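Long-range contact in 3-methyladenine dna-glycosylase (Archaeoglobus fulgidus, PDB 2JHN), which is a DNA glycosylase of the helix-hairpin-helix (HhH-GPD) superfamily of base excision DNA repair proteins: residues Arg220-Leu225 / Phe236-Asp240. The protein carries 1 engineered substitution. Numbering follows the deposited sequence.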
loop_
_atom_site.group_PDB
_atom_site.type_symbol
_atom_site.label_atom_id
_atom_site.label_comp_id
_atom_site.label_asym_id
_atom_site.label_seq_id
_atom_site.Cartn_x
_atom_site.Cartn_y
_atom_site.Cartn_z
ATOM N N ARG A 220 16.458 -8.155 -1.744
ATOM C CA ARG A 220 16.391 -6.822 -2.364
ATOM C C ARG A 220 14.951 -6.429 -2.746
ATOM O O ARG A 220 14.520 -5.322 -2.427
ATOM C CB ARG A 220 17.305 -6.741 -3.583
ATOM C CG ARG A 220 17.245 -5.409 -4.263
ATOM C CD ARG A 220 18.345 -5.288 -5.316
ATOM N NE ARG A 220 18.554 -3.871 -5.586
ATOM C CZ ARG A 220 19.458 -3.384 -6.430
ATOM N NH1 ARG A 220 20.254 -4.219 -7.121
ATOM N NH2 ARG A 220 19.563 -2.055 -6.579
ATOM N N TRP A 221 14.223 -7.333 -3.407
ATOM C CA TRP A 221 12.883 -7.021 -3.890
ATOM C C TRP A 221 11.931 -6.697 -2.741
ATOM O O TRP A 221 11.309 -5.646 -2.750
ATOM C CB TRP A 221 12.308 -8.146 -4.766
ATOM C CG TRP A 221 10.865 -7.943 -5.085
ATOM C CD1 TRP A 221 10.304 -6.894 -5.785
ATOM C CD2 TRP A 221 9.783 -8.788 -4.695
ATOM N NE1 TRP A 221 8.937 -7.056 -5.857
ATOM C CE2 TRP A 221 8.592 -8.208 -5.198
ATOM C CE3 TRP A 221 9.702 -10.002 -3.985
ATOM C CZ2 TRP A 221 7.327 -8.790 -4.996
ATOM C CZ3 TRP A 221 8.449 -10.589 -3.802
ATOM C CH2 TRP A 221 7.276 -9.977 -4.300
ATOM N N THR A 222 11.848 -7.579 -1.746
ATOM C CA THR A 222 10.987 -7.334 -0.581
ATOM C C THR A 222 11.379 -6.038 0.140
ATOM O O THR A 222 10.503 -5.267 0.556
ATOM C CB THR A 222 11.062 -8.513 0.379
ATOM O OG1 THR A 222 10.549 -9.670 -0.307
ATOM C CG2 THR A 222 10.249 -8.218 1.678
ATOM N N ALA A 223 12.677 -5.787 0.278
ATOM C CA ALA A 223 13.127 -4.607 1.034
ATOM C C ALA A 223 12.745 -3.320 0.254
ATOM O O ALA A 223 12.196 -2.348 0.834
ATOM C CB ALA A 223 14.656 -4.685 1.340
ATOM N N GLU A 224 13.008 -3.324 -1.051
ATOM C CA GLU A 224 12.665 -2.155 -1.895
ATOM C C GLU A 224 11.162 -1.937 -2.014
ATOM O O GLU A 224 10.708 -0.775 -2.016
ATOM C CB GLU A 224 13.335 -2.213 -3.270
ATOM C CG GLU A 224 14.873 -2.169 -3.163
ATOM C CD GLU A 224 15.572 -2.161 -4.500
ATOM O OE1 GLU A 224 14.930 -2.524 -5.527
ATOM O OE2 GLU A 224 16.774 -1.757 -4.505
ATOM N N LEU A 225 10.401 -3.017 -2.108
ATOM C CA LEU A 225 8.923 -2.907 -2.100
ATOM C C LEU A 225 8.443 -2.277 -0.768
ATOM O O LEU A 225 7.662 -1.323 -0.766
ATOM C CB LEU A 225 8.280 -4.281 -2.325
ATOM C CG LEU A 225 6.795 -4.365 -2.628
ATOM C CD1 LEU A 225 6.549 -3.657 -3.981
ATOM C CD2 LEU A 225 6.426 -5.870 -2.703
ATOM N N PHE A 236 13.044 2.538 -5.929
ATOM C CA PHE A 236 12.234 2.004 -7.018
ATOM C C PHE A 236 12.514 0.515 -7.152
ATOM O O PHE A 236 13.646 0.137 -7.493
ATOM C CB PHE A 236 12.512 2.765 -8.323
ATOM C CG PHE A 236 11.534 2.441 -9.433
ATOM C CD1 PHE A 236 10.257 3.035 -9.454
ATOM C CD2 PHE A 236 11.890 1.555 -10.447
ATOM C CE1 PHE A 236 9.337 2.738 -10.494
ATOM C CE2 PHE A 236 11.002 1.232 -11.486
ATOM C CZ PHE A 236 9.713 1.840 -11.506
ATOM N N PRO A 237 11.495 -0.335 -6.875
ATOM C CA PRO A 237 11.676 -1.804 -6.835
ATOM C C PRO A 237 11.695 -2.484 -8.211
ATOM O O PRO A 237 10.709 -3.114 -8.640
ATOM C CB PRO A 237 10.488 -2.277 -5.991
ATOM C CG PRO A 237 9.396 -1.276 -6.321
ATOM C CD PRO A 237 10.094 0.053 -6.589
ATOM N N ALA A 238 12.837 -2.379 -8.868
ATOM C CA ALA A 238 12.973 -2.772 -10.275
ATOM C C ALA A 238 12.918 -4.290 -10.522
ATOM O O ALA A 238 12.628 -4.735 -11.650
ATOM C CB ALA A 238 14.272 -2.150 -10.841
ATOM N N ASP A 239 13.204 -5.092 -9.492
ATOM C CA ASP A 239 13.073 -6.558 -9.607
ATOM C C ASP A 239 11.616 -7.022 -9.672
ATOM O O ASP A 239 11.347 -8.152 -10.047
ATOM C CB ASP A 239 13.815 -7.302 -8.478
ATOM C CG ASP A 239 15.298 -7.022 -8.482
ATOM O OD1 ASP A 239 15.989 -7.514 -9.412
ATOM O OD2 ASP A 239 15.771 -6.289 -7.571
ATOM N N ASP A 240 10.670 -6.155 -9.305
ATOM C CA ASP A 240 9.266 -6.555 -9.315
ATOM C C ASP A 240 8.859 -6.918 -10.761
ATOM O O ASP A 240 9.068 -6.121 -11.687
ATOM C CB ASP A 240 8.386 -5.431 -8.719
ATOM C CG ASP A 240 6.946 -5.880 -8.494
ATOM O OD1 ASP A 240 6.594 -6.233 -7.341
ATOM O OD2 ASP A 240 6.178 -5.901 -9.481
HETATM O O HOH W 1 13.688 -4.777 -6.562
#
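One direct hydrogen bond joins the two segments: W221 NE1 donates to D240 OD1 at 2.9 Å with an N-H...O angle of 147°, the carboxylate lying at the indole edge, near the ring plane. D240 OD2 caps the backbone N of V243, so this aspartate is both N-cap of helix 241-251 and acceptor for a residue of helix 220-229. A second polar link runs through water 1, which donates to E224 OE1 and D239 OD2, each at 2.8 Å, and accepts from D239 N at 3.0 Å. Two acidic groups thus face each other, E224 OE1 lying 4.4 Å from D239 OD2; R263 of helix 259-270 forms salt bridges to both. One turn earlier on helix 220-229, R220 NE forms a hydrogen-bonded salt bridge to E224 OE2 (3.0 Å, N-H...O angle 168°). Toward D239 the same arginine offers charge alone, since OD2 is 4.2 Å from R220 NE and well out of the guanidinium plane.

Apolar contacts continue the interface. P237, centre of an inverse gamma turn and first residue of a type I turn ending at D240, packs its CB 3.9 Å from E224 CB and its CG 4.4 Å from L225 CD1. W221 CB meets D239 CB at 4.1 Å. F236 points its CA-CB bond away from the helix, and its ring meets F270 edge-to-face.

With 369 Å² buried, the turn that leads into helix 241-251 is fixed to helix 220-229 of the HhH-GPD domain through two adjacent aspartates at its end: D240 by the indole hydrogen bond, D239 by a water shared with E224, the acidic pair being offset by R263, while P237 packs at the start of the turn.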